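Long-range contacts in CBIX (Paracoccus pantotrophus, PDB 4CCS), which catalyses the terminal step of siroheme biosynthesis in denitrifying bacteria, probably the insertion of ferrous iron into sirohydrochlorin: residues N4-A9 against T57-L62; E24-R29 against Q214-I219. All coordinates share one frame; numbering follows the deposited sequence.

Overall arrangement
From the N terminus, strand 4-9 leads through helix 16-30 and strand 38-43 to strand 57-61, and contact 1 closes this loop by pairing the first and third strands of the N-terminal parallel sheet. Contact 2 opens inside it, on helix 16-30, but is completed only after the chain has built a second sheet of the same strand order and returned as helix 215-226. The two contacts therefore cross along the chain. In space they touch, their centres about 12 Å apart: Ile219 of contact 2 packs on Ile7 and Tyr60 of contact 1, and Leu26 meets Leu62. The C-terminal helix is thereby joined to the N-terminal half.

Contact 1 (N4-A9 against T57-L62); sequences NVLIVA and TLIYPL
Strands 4-9 and 57-61 run side by side in the same direction, their axes 4.6 Å apart at closest approach and turned by 22°. Pairing is in simple register, Val5 beside Leu58 and Ile7 beside Tyr60. Five backbone hydrogen bonds join the segments, passing from Leu58 N to Asn4 O, Leu6 N to Leu58 O, Tyr60 N to Leu6 O, Val8 N to Tyr60 O and Leu62 N to Val8 O. The last is almost straight, 177° at the hydrogen, with Leu62 N 2.8 Å from Val8 O. Along its other edge, strand 4-9 bonds through Val5, Ile7 and Ala9 to strand 38-43, making it an inner strand of the parallel α/β sheet, in keeping with the chelatase fold.

On the face of Val5 and Ile7, the Ile7 side chain does most of the bridging. Its CD1 closes to 3.5 Å from Tyr60 CB, lying oblique to the ring. With chi1 at -51°, Ile7 CG2 stands anti to the backbone N and sits 3.9 Å from Leu62 CG. Next to it Ala9 CB touches Leu62 CD1 at 4.2 Å. Tyr60 OH is hydrogen-bonded to Asp95. An alanine in place of Ile7 would probably open a gap beside Tyr60 CB and Leu62 CG and deprive Ile219 of helix 215-226 of a packing partner.

The opposite face is carried by Leu6, Val8 and Ile59. Ile59 spreads its two branches between the others: CD1 reaches Leu6 CB at 3.8 Å, while CG2 meets Val8 CG2, also at 3.8 Å. Nearer the start of the strands, Thr57 OG1 lies 3.5 Å from Asn4 CB, and the Thr57 hydroxyl is hydrogen-bonded to Asp54 OD1.

Contact 2 (E24-R29 against Q214-I219); sequences EALAAR and QVPAMI
Leu26 is the first residue of 24-29 to touch 214-219, and it does so with both branches of its isobutyl group. CG stands anti to the backbone N (chi1 -180°). From there CD1 reaches Val215 CG1 and Pro216 CG, each at 4.2 Å, and CD2 meets Ile219 CD1 at 3.9 Å. The Leu26 side chain crosses those of Val215 and Ile219 at about a right angle.

One turn on, Arg29, on the solvent-exposed flank, lies across the Pro216 ring. Its CB lies 3.6 Å from Pro216 CG, and the chain then bends at chi3 (79°), which sets NE 3.7 Å from Pro216 CG. The guanidinium beyond has the same CG over the centre of one face, 3.6 Å from Arg29 CZ. Proline carbons thus pack against the flat cationic group without any hydrogen bond between the segments.

The axes of the two short segments come within 9.3 Å and cross at -68°, and 215 Å² is buried between them. Val30, next along helix 16-30, also packs on Pro216 and Ile219. Beyond them Val215 touches Leu101 of helix 98-113, while Ile219 and Met218 rest on Tyr60 of strand 57-61.

Contact 1 (N4-A9 against T57-L62)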
# COMPACT_ATOMS: atom_id res chain seq x y z
N ASN A 4 2.19 -22.71 -3.03
CA ASN A 4 3.29 -21.79 -2.70
C ASN A 4 2.89 -20.33 -2.96
O ASN A 4 2.45 -20.01 -4.06
CB ASN A 4 4.55 -22.15 -3.50
CG ASN A 4 5.49 -23.13 -2.83
OD1 ASN A 4 5.36 -23.47 -1.65
ND2 ASN A 4 6.51 -23.55 -3.56
N VAL A 5 3.00 -19.47 -1.93
CA VAL A 5 2.67 -18.03 -2.05
C VAL A 5 3.81 -17.15 -1.55
O VAL A 5 4.27 -17.31 -0.42
CB VAL A 5 1.30 -17.65 -1.40
CG1 VAL A 5 0.99 -16.15 -1.57
CG2 VAL A 5 0.15 -18.49 -1.96
N LEU A 6 4.22 -16.17 -2.37
CA LEU A 6 5.25 -15.22 -1.98
C LEU A 6 4.68 -13.79 -2.01
O LEU A 6 4.19 -13.35 -3.05
CB LEU A 6 6.48 -15.39 -2.91
CG LEU A 6 7.80 -14.72 -2.52
CD1 LEU A 6 8.27 -15.13 -1.10
CD2 LEU A 6 8.88 -15.07 -3.53
N ILE A 7 4.69 -13.11 -0.85
CA ILE A 7 4.26 -11.70 -0.69
C ILE A 7 5.53 -10.90 -0.96
O ILE A 7 6.53 -11.06 -0.25
CB ILE A 7 3.71 -11.41 0.73
CG1 ILE A 7 2.62 -12.43 1.18
CG2 ILE A 7 3.22 -9.96 0.86
CD1 ILE A 7 1.44 -12.73 0.28
N VAL A 8 5.51 -10.09 -2.03
CA VAL A 8 6.69 -9.37 -2.51
C VAL A 8 6.57 -7.86 -2.35
O VAL A 8 5.61 -7.26 -2.84
CB VAL A 8 7.01 -9.78 -3.98
CG1 VAL A 8 8.19 -8.99 -4.55
CG2 VAL A 8 7.28 -11.28 -4.08
N ALA A 9 7.56 -7.25 -1.69
CA ALA A 9 7.63 -5.80 -1.56
C ALA A 9 8.69 -5.24 -2.50
O ALA A 9 9.69 -5.91 -2.80
CB ALA A 9 7.99 -5.43 -0.13
N THR A 57 4.12 -21.15 -8.07
CA THR A 57 4.04 -20.17 -6.98
C THR A 57 3.14 -19.00 -7.39
O THR A 57 3.19 -18.56 -8.54
CB THR A 57 5.46 -19.69 -6.55
OG1 THR A 57 6.27 -20.82 -6.20
CG2 THR A 57 5.44 -18.72 -5.36
N LEU A 58 2.32 -18.50 -6.45
CA LEU A 58 1.50 -17.31 -6.65
C LEU A 58 2.25 -16.13 -6.01
O LEU A 58 2.79 -16.27 -4.92
CB LEU A 58 0.10 -17.43 -6.00
CG LEU A 58 -0.83 -18.59 -6.44
CD1 LEU A 58 -2.22 -18.37 -5.89
CD2 LEU A 58 -0.92 -18.70 -7.95
N ILE A 59 2.30 -14.98 -6.69
CA ILE A 59 2.97 -13.78 -6.20
C ILE A 59 1.94 -12.72 -5.82
O ILE A 59 1.16 -12.31 -6.69
CB ILE A 59 3.99 -13.23 -7.26
CG1 ILE A 59 5.00 -14.33 -7.76
CG2 ILE A 59 4.72 -11.98 -6.76
CD1 ILE A 59 5.91 -15.07 -6.66
N TYR A 60 1.92 -12.28 -4.55
CA TYR A 60 1.05 -11.17 -4.13
C TYR A 60 1.97 -9.93 -4.03
O TYR A 60 2.73 -9.81 -3.06
CB TYR A 60 0.31 -11.43 -2.81
CG TYR A 60 -0.65 -10.31 -2.44
CD1 TYR A 60 -0.23 -9.22 -1.69
CD2 TYR A 60 -1.99 -10.35 -2.84
CE1 TYR A 60 -1.10 -8.18 -1.36
CE2 TYR A 60 -2.87 -9.32 -2.51
CZ TYR A 60 -2.42 -8.23 -1.77
OH TYR A 60 -3.29 -7.23 -1.42
N PRO A 61 1.93 -9.04 -5.03
CA PRO A 61 2.79 -7.86 -5.00
C PRO A 61 2.23 -6.72 -4.14
O PRO A 61 1.09 -6.29 -4.34
CB PRO A 61 2.92 -7.47 -6.48
CG PRO A 61 1.71 -8.06 -7.16
CD PRO A 61 1.06 -9.07 -6.23
N LEU A 62 3.04 -6.20 -3.21
CA LEU A 62 2.65 -5.05 -2.38
C LEU A 62 2.86 -3.74 -3.16
O LEU A 62 3.54 -2.82 -2.68
CB LEU A 62 3.44 -5.03 -1.05
CG LEU A 62 3.13 -6.12 -0.02
CD1 LEU A 62 4.06 -6.00 1.18
CD2 LEU A 62 1.68 -6.05 0.46

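Contact 2 (E24-R29 against Q214-I219)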
# COMPACT_ATOMS: atom_id res chain seq x y z
N GLU A 24 8.57 -10.64 6.10
CA GLU A 24 8.43 -11.97 6.71
C GLU A 24 7.40 -11.90 7.83
O GLU A 24 6.56 -12.81 7.92
CB GLU A 24 9.79 -12.47 7.25
CG GLU A 24 10.73 -12.91 6.14
CD GLU A 24 12.10 -13.36 6.63
OE1 GLU A 24 12.41 -13.13 7.82
OE2 GLU A 24 12.88 -13.88 5.80
N ALA A 25 7.42 -10.81 8.65
CA ALA A 25 6.47 -10.59 9.75
C ALA A 25 5.03 -10.47 9.21
O ALA A 25 4.10 -11.02 9.81
CB ALA A 25 6.85 -9.33 10.53
N LEU A 26 4.86 -9.78 8.06
CA LEU A 26 3.55 -9.64 7.41
C LEU A 26 3.07 -11.00 6.87
O LEU A 26 1.94 -11.38 7.14
CB LEU A 26 3.60 -8.60 6.26
CG LEU A 26 2.27 -8.37 5.52
CD1 LEU A 26 1.23 -7.70 6.42
CD2 LEU A 26 2.48 -7.54 4.26
N ALA A 27 3.94 -11.75 6.16
CA ALA A 27 3.58 -13.07 5.63
C ALA A 27 3.22 -14.05 6.75
O ALA A 27 2.34 -14.89 6.54
CB ALA A 27 4.72 -13.62 4.79
N ALA A 28 3.85 -13.91 7.95
CA ALA A 28 3.58 -14.74 9.12
C ALA A 28 2.18 -14.46 9.70
O ALA A 28 1.58 -15.36 10.28
CB ALA A 28 4.65 -14.55 10.18
N ARG A 29 1.66 -13.23 9.53
CA ARG A 29 0.31 -12.86 9.98
C ARG A 29 -0.72 -13.36 8.96
O ARG A 29 -1.82 -13.77 9.36
CB ARG A 29 0.18 -11.35 10.23
CG ARG A 29 0.93 -10.85 11.47
CD ARG A 29 1.25 -9.37 11.37
NE ARG A 29 0.09 -8.54 11.68
CZ ARG A 29 -0.15 -7.34 11.15
NH1 ARG A 29 0.67 -6.83 10.24
NH2 ARG A 29 -1.24 -6.66 11.51
N GLN A 214 -6.08 -5.03 9.79
CA GLN A 214 -6.89 -5.84 8.86
C GLN A 214 -6.17 -6.21 7.56
O GLN A 214 -6.75 -6.93 6.77
CB GLN A 214 -8.23 -5.15 8.54
CG GLN A 214 -9.08 -4.84 9.76
CD GLN A 214 -8.73 -3.54 10.46
OE1 GLN A 214 -7.76 -2.84 10.12
NE2 GLN A 214 -9.47 -3.20 11.51
N VAL A 215 -4.93 -5.71 7.33
CA VAL A 215 -4.21 -6.01 6.09
C VAL A 215 -3.96 -7.54 5.91
O VAL A 215 -4.24 -8.03 4.83
CB VAL A 215 -2.92 -5.16 5.91
CG1 VAL A 215 -2.06 -5.69 4.76
CG2 VAL A 215 -3.27 -3.69 5.69
N PRO A 216 -3.45 -8.28 6.93
CA PRO A 216 -3.25 -9.73 6.72
C PRO A 216 -4.52 -10.47 6.23
O PRO A 216 -4.43 -11.25 5.29
CB PRO A 216 -2.76 -10.24 8.07
CG PRO A 216 -2.08 -9.05 8.67
CD PRO A 216 -2.92 -7.88 8.25
N ALA A 217 -5.70 -10.17 6.81
CA ALA A 217 -6.97 -10.80 6.40
C ALA A 217 -7.35 -10.42 4.98
O ALA A 217 -7.77 -11.28 4.21
CB ALA A 217 -8.08 -10.41 7.37
N MET A 218 -7.08 -9.16 4.58
CA MET A 218 -7.33 -8.67 3.23
C MET A 218 -6.47 -9.45 2.21
O MET A 218 -7.00 -9.92 1.21
CB MET A 218 -7.07 -7.14 3.17
CG MET A 218 -7.39 -6.53 1.84
SD MET A 218 -6.92 -4.78 1.69
CE MET A 218 -5.22 -4.97 1.20
N ILE A 219 -5.16 -9.60 2.49
CA ILE A 219 -4.25 -10.35 1.61
C ILE A 219 -4.68 -11.83 1.53
O ILE A 219 -4.73 -12.39 0.44
CB ILE A 219 -2.77 -10.18 2.06
CG1 ILE A 219 -2.35 -8.68 2.06
CG2 ILE A 219 -1.82 -11.03 1.18
CD1 ILE A 219 -0.86 -8.40 2.54